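Local coordinates for sister chromatid cohesion protein (Chaetomium thermophilum, PDB 5T8V), which probably acts as a cohesin loader on chromatin, the piece described being the helical-repeat C-terminal part of Scc2, at residues R376-V387 against L426-M435. Residues are numbered along the deposited sequence; the frame is centred on the assembly and turned at random.
Sequences RNNASYVIKFIV and LLLRLLMLMM
I383 and L430 interlock across the two helices as knobs into holes: I383 sits among L427, L430, L431 and M434, and L430 among R376, A379, S380 and I383. The axes of segments 376-387 and 426-435 approach to 9.2 Å and cross at -55°. With CG1 anti to its carbonyl carbon (chi1 -61°), I383 splits its branches over the opposite helix: CD1 lies 3.5 Å from the carbonyl O of L427, a van der Waals contact of a methyl against the backbone, while CG2 rests 3.8 Å from CA of L431. The side chains of I383 and L431 cross at about a right angle.

Where the backbones come nearest, A379 CA being 5.5 Å from L427 CA, the small methyl of A379 admits three leucines. Its CB meets CD1 of L430 at 3.4 Å and CG of L426 at 3.7 Å; CD2 of L427 touches the same methyl and, crossing V382 obliquely, also meets its CB.

Sulfur-bearing side chains close the other end. V387 and M435 point tip to tip, CG2 to CE 3.6 Å, whereas M434 slides past V387 in the opposite sense, its SD touching both V387 CG2 and I383 CG2.

Helices 305-315 and 402-414 add to this core, M311 and V314 packing on L427 and V409 on L431. With no hydrogen bond between the segments, helices 357-391 and 423-440 of this HEAT-repeat protein rely here on non-directional van der Waals packing and the fit of I383 and L430 in their holes.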
loop_
_atom_site.group_PDB
_atom_site.type_symbol
_atom_site.label_atom_id
_atom_site.label_comp_id
_atom_site.label_asym_id
_atom_site.label_seq_id
_atom_site.Cartn_x
_atom_site.Cartn_y
_atom_site.Cartn_z
ATOM N N ARG A 376 13.893 9.941 -32.826
ATOM C CA ARG A 376 14.129 8.970 -31.766
ATOM C C ARG A 376 15.603 8.909 -31.377
ATOM O O ARG A 376 15.921 8.689 -30.204
ATOM C CB ARG A 376 13.634 7.593 -32.205
ATOM C CG ARG A 376 13.788 6.519 -31.140
ATOM C CD ARG A 376 13.119 5.220 -31.547
ATOM N NE ARG A 376 13.438 4.846 -32.923
ATOM C CZ ARG A 376 14.629 4.414 -33.325
ATOM N NH1 ARG A 376 14.820 4.096 -34.599
ATOM N NH2 ARG A 376 15.634 4.305 -32.462
ATOM N N ASN A 377 16.513 9.101 -32.335
ATOM C CA ASN A 377 17.938 9.080 -32.013
ATOM C C ASN A 377 18.308 10.229 -31.082
ATOM O O ASN A 377 19.042 10.040 -30.104
ATOM C CB ASN A 377 18.770 9.143 -33.294
ATOM C CG ASN A 377 18.798 7.826 -34.038
ATOM O OD1 ASN A 377 18.478 6.777 -33.482
ATOM N ND2 ASN A 377 19.192 7.873 -35.304
ATOM N N ASN A 378 17.817 11.435 -31.375
ATOM C CA ASN A 378 18.106 12.578 -30.516
ATOM C C ASN A 378 17.490 12.385 -29.133
ATOM O O ASN A 378 18.170 12.520 -28.101
ATOM C CB ASN A 378 17.584 13.859 -31.169
ATOM C CG ASN A 378 18.163 14.084 -32.554
ATOM O OD1 ASN A 378 19.301 13.708 -32.836
ATOM N ND2 ASN A 378 17.379 14.700 -33.428
ATOM N N ALA A 379 16.193 12.060 -29.097
ATOM C CA ALA A 379 15.535 11.800 -27.823
ATOM C C ALA A 379 16.313 10.777 -27.007
ATOM O O ALA A 379 16.475 10.928 -25.790
ATOM C CB ALA A 379 14.104 11.323 -28.065
ATOM N N SER A 380 16.829 9.739 -27.670
ATOM C CA SER A 380 17.582 8.714 -26.961
ATOM C C SER A 380 18.925 9.242 -26.477
ATOM O O SER A 380 19.390 8.835 -25.409
ATOM C CB SER A 380 17.783 7.487 -27.846
ATOM O OG SER A 380 18.687 7.762 -28.896
ATOM N N TYR A 381 19.573 10.131 -27.238
ATOM C CA TYR A 381 20.745 10.822 -26.705
ATOM C C TYR A 381 20.419 11.445 -25.354
ATOM O O TYR A 381 21.104 11.199 -24.348
ATOM C CB TYR A 381 21.229 11.904 -27.679
ATOM C CG TYR A 381 21.752 11.407 -29.013
ATOM C CD1 TYR A 381 22.300 10.140 -29.147
ATOM C CD2 TYR A 381 21.706 12.220 -30.141
ATOM C CE1 TYR A 381 22.783 9.695 -30.370
ATOM C CE2 TYR A 381 22.181 11.782 -31.364
ATOM C CZ TYR A 381 22.719 10.520 -31.472
ATOM O OH TYR A 381 23.194 10.080 -32.687
ATOM N N VAL A 382 19.346 12.238 -25.309
ATOM C CA VAL A 382 18.969 12.908 -24.066
ATOM C C VAL A 382 18.750 11.886 -22.952
ATOM O O VAL A 382 19.405 11.926 -21.901
ATOM C CB VAL A 382 17.716 13.775 -24.282
ATOM C CG1 VAL A 382 17.317 14.476 -22.989
ATOM C CG2 VAL A 382 17.952 14.793 -25.388
ATOM N N ILE A 383 17.821 10.951 -23.172
ATOM C CA ILE A 383 17.407 10.045 -22.102
ATOM C C ILE A 383 18.588 9.212 -21.616
ATOM O O ILE A 383 18.810 9.059 -20.408
ATOM C CB ILE A 383 16.243 9.158 -22.581
ATOM C CG1 ILE A 383 15.038 10.027 -22.962
ATOM C CG2 ILE A 383 15.857 8.134 -21.521
ATOM C CD1 ILE A 383 14.508 10.911 -21.841
ATOM N N LYS A 384 19.360 8.658 -22.550
ATOM C CA LYS A 384 20.544 7.896 -22.176
ATOM C C LYS A 384 21.462 8.723 -21.291
ATOM O O LYS A 384 21.953 8.243 -20.262
ATOM C CB LYS A 384 21.287 7.424 -23.425
ATOM C CG LYS A 384 20.744 6.130 -24.010
ATOM C CD LYS A 384 21.120 5.967 -25.479
ATOM C CE LYS A 384 22.626 5.873 -25.685
ATOM N NZ LYS A 384 22.991 5.953 -27.131
ATOM N N PHE A 385 21.700 9.981 -21.662
ATOM C CA PHE A 385 22.593 10.803 -20.853
ATOM C C PHE A 385 22.043 10.988 -19.441
ATOM O O PHE A 385 22.709 10.653 -18.449
ATOM C CB PHE A 385 22.826 12.155 -21.526
ATOM C CG PHE A 385 23.903 12.967 -20.874
ATOM C CD1 PHE A 385 25.237 12.658 -21.081
ATOM C CD2 PHE A 385 23.586 14.031 -20.048
ATOM C CE1 PHE A 385 26.235 13.398 -20.478
ATOM C CE2 PHE A 385 24.582 14.776 -19.445
ATOM C CZ PHE A 385 25.906 14.458 -19.660
ATOM N N ILE A 386 20.815 11.505 -19.327
ATOM C CA ILE A 386 20.330 11.926 -18.014
ATOM C C ILE A 386 20.109 10.726 -17.099
ATOM O O ILE A 386 20.382 10.798 -15.895
ATOM C CB ILE A 386 19.059 12.789 -18.143
ATOM C CG1 ILE A 386 17.950 12.052 -18.900
ATOM C CG2 ILE A 386 19.400 14.120 -18.813
ATOM C CD1 ILE A 386 16.606 12.785 -18.873
ATOM N N VAL A 387 19.615 9.609 -17.635
ATOM C CA VAL A 387 19.488 8.411 -16.807
ATOM C C VAL A 387 20.866 7.897 -16.418
ATOM O O VAL A 387 21.135 7.602 -15.245
ATOM C CB VAL A 387 18.673 7.325 -17.535
ATOM C CG1 VAL A 387 18.601 6.053 -16.689
ATOM C CG2 VAL A 387 17.271 7.828 -17.844
ATOM N N LEU A 426 7.674 11.834 -26.848
ATOM C CA LEU A 426 8.758 10.980 -27.323
ATOM C C LEU A 426 9.809 10.776 -26.238
ATOM O O LEU A 426 10.230 9.642 -25.968
ATOM C CB LEU A 426 9.383 11.587 -28.581
ATOM C CG LEU A 426 10.574 10.844 -29.187
ATOM C CD1 LEU A 426 10.253 9.380 -29.429
ATOM C CD2 LEU A 426 10.991 11.518 -30.483
ATOM N N LEU A 427 10.237 11.867 -25.599
ATOM C CA LEU A 427 11.177 11.758 -24.490
ATOM C C LEU A 427 10.593 10.911 -23.367
ATOM O O LEU A 427 11.256 10.007 -22.841
ATOM C CB LEU A 427 11.539 13.154 -23.988
ATOM C CG LEU A 427 12.364 13.998 -24.961
ATOM C CD1 LEU A 427 12.259 15.468 -24.615
ATOM C CD2 LEU A 427 13.815 13.551 -24.936
ATOM N N LEU A 428 9.341 11.186 -22.993
ATOM C CA LEU A 428 8.685 10.401 -21.952
ATOM C C LEU A 428 8.497 8.953 -22.376
ATOM O O LEU A 428 8.561 8.048 -21.538
ATOM C CB LEU A 428 7.336 11.026 -21.600
ATOM C CG LEU A 428 7.386 12.357 -20.851
ATOM C CD1 LEU A 428 6.020 13.029 -20.873
ATOM C CD2 LEU A 428 7.853 12.144 -19.423
ATOM N N ARG A 429 8.256 8.712 -23.666
ATOM C CA ARG A 429 8.090 7.346 -24.152
ATOM C C ARG A 429 9.375 6.550 -23.979
ATOM O O ARG A 429 9.369 5.449 -23.417
ATOM C CB ARG A 429 7.665 7.356 -25.620
ATOM C CG ARG A 429 7.375 5.977 -26.199
ATOM C CD ARG A 429 7.712 5.914 -27.681
ATOM N NE ARG A 429 6.997 6.925 -28.454
ATOM C CZ ARG A 429 7.227 7.185 -29.736
ATOM N NH1 ARG A 429 8.159 6.516 -30.400
ATOM N NH2 ARG A 429 6.527 8.124 -30.356
ATOM N N LEU A 430 10.494 7.091 -24.466
ATOM C CA LEU A 430 11.758 6.372 -24.343
ATOM C C LEU A 430 12.162 6.222 -22.882
ATOM O O LEU A 430 12.662 5.165 -22.471
ATOM C CB LEU A 430 12.845 7.087 -25.139
ATOM C CG LEU A 430 12.551 7.240 -26.633
ATOM C CD1 LEU A 430 13.673 7.994 -27.310
ATOM C CD2 LEU A 430 12.345 5.893 -27.297
ATOM N N LEU A 431 11.949 7.264 -22.078
ATOM C CA LEU A 431 12.236 7.155 -20.654
ATOM C C LEU A 431 11.423 6.031 -20.024
ATOM O O LEU A 431 11.953 5.225 -19.249
ATOM C CB LEU A 431 11.948 8.490 -19.966
ATOM C CG LEU A 431 12.736 8.789 -18.690
ATOM C CD1 LEU A 431 12.708 10.276 -18.390
ATOM C CD2 LEU A 431 12.183 8.017 -17.516
ATOM N N MET A 432 10.137 5.946 -20.366
ATOM C CA MET A 432 9.279 4.907 -19.809
ATOM C C MET A 432 9.757 3.522 -20.225
ATOM O O MET A 432 9.897 2.624 -19.387
ATOM C CB MET A 432 7.833 5.144 -20.246
ATOM C CG MET A 432 6.864 4.050 -19.829
ATOM S SD MET A 432 6.783 2.695 -21.017
ATOM C CE MET A 432 5.958 3.495 -22.392
ATOM N N LEU A 433 10.004 3.324 -21.522
ATOM C CA LEU A 433 10.529 2.040 -21.980
ATOM C C LEU A 433 11.788 1.664 -21.213
ATOM O O LEU A 433 11.976 0.501 -20.833
ATOM C CB LEU A 433 10.817 2.093 -23.479
ATOM C CG LEU A 433 9.615 2.328 -24.397
ATOM C CD1 LEU A 433 10.073 2.488 -25.840
ATOM C CD2 LEU A 433 8.598 1.198 -24.275
ATOM N N MET A 434 12.658 2.644 -20.961
ATOM C CA MET A 434 13.902 2.358 -20.261
ATOM C C MET A 434 13.647 1.954 -18.814
ATOM O O MET A 434 14.293 1.033 -18.299
ATOM C CB MET A 434 14.820 3.573 -20.329
ATOM C CG MET A 434 16.202 3.329 -19.754
ATOM S SD MET A 434 17.386 4.578 -20.267
ATOM C CE MET A 434 17.537 4.202 -22.014
ATOM N N MET A 435 12.712 2.627 -18.138
ATOM C CA MET A 435 12.443 2.290 -16.743
ATOM C C MET A 435 11.776 0.926 -16.622
ATOM O O MET A 435 12.149 0.124 -15.758
ATOM C CB MET A 435 11.579 3.373 -16.095
ATOM C CG MET A 435 12.248 4.733 -16.052
ATOM S SD MET A 435 13.873 4.693 -15.270
ATOM C CE MET A 435 14.683 6.051 -16.109
#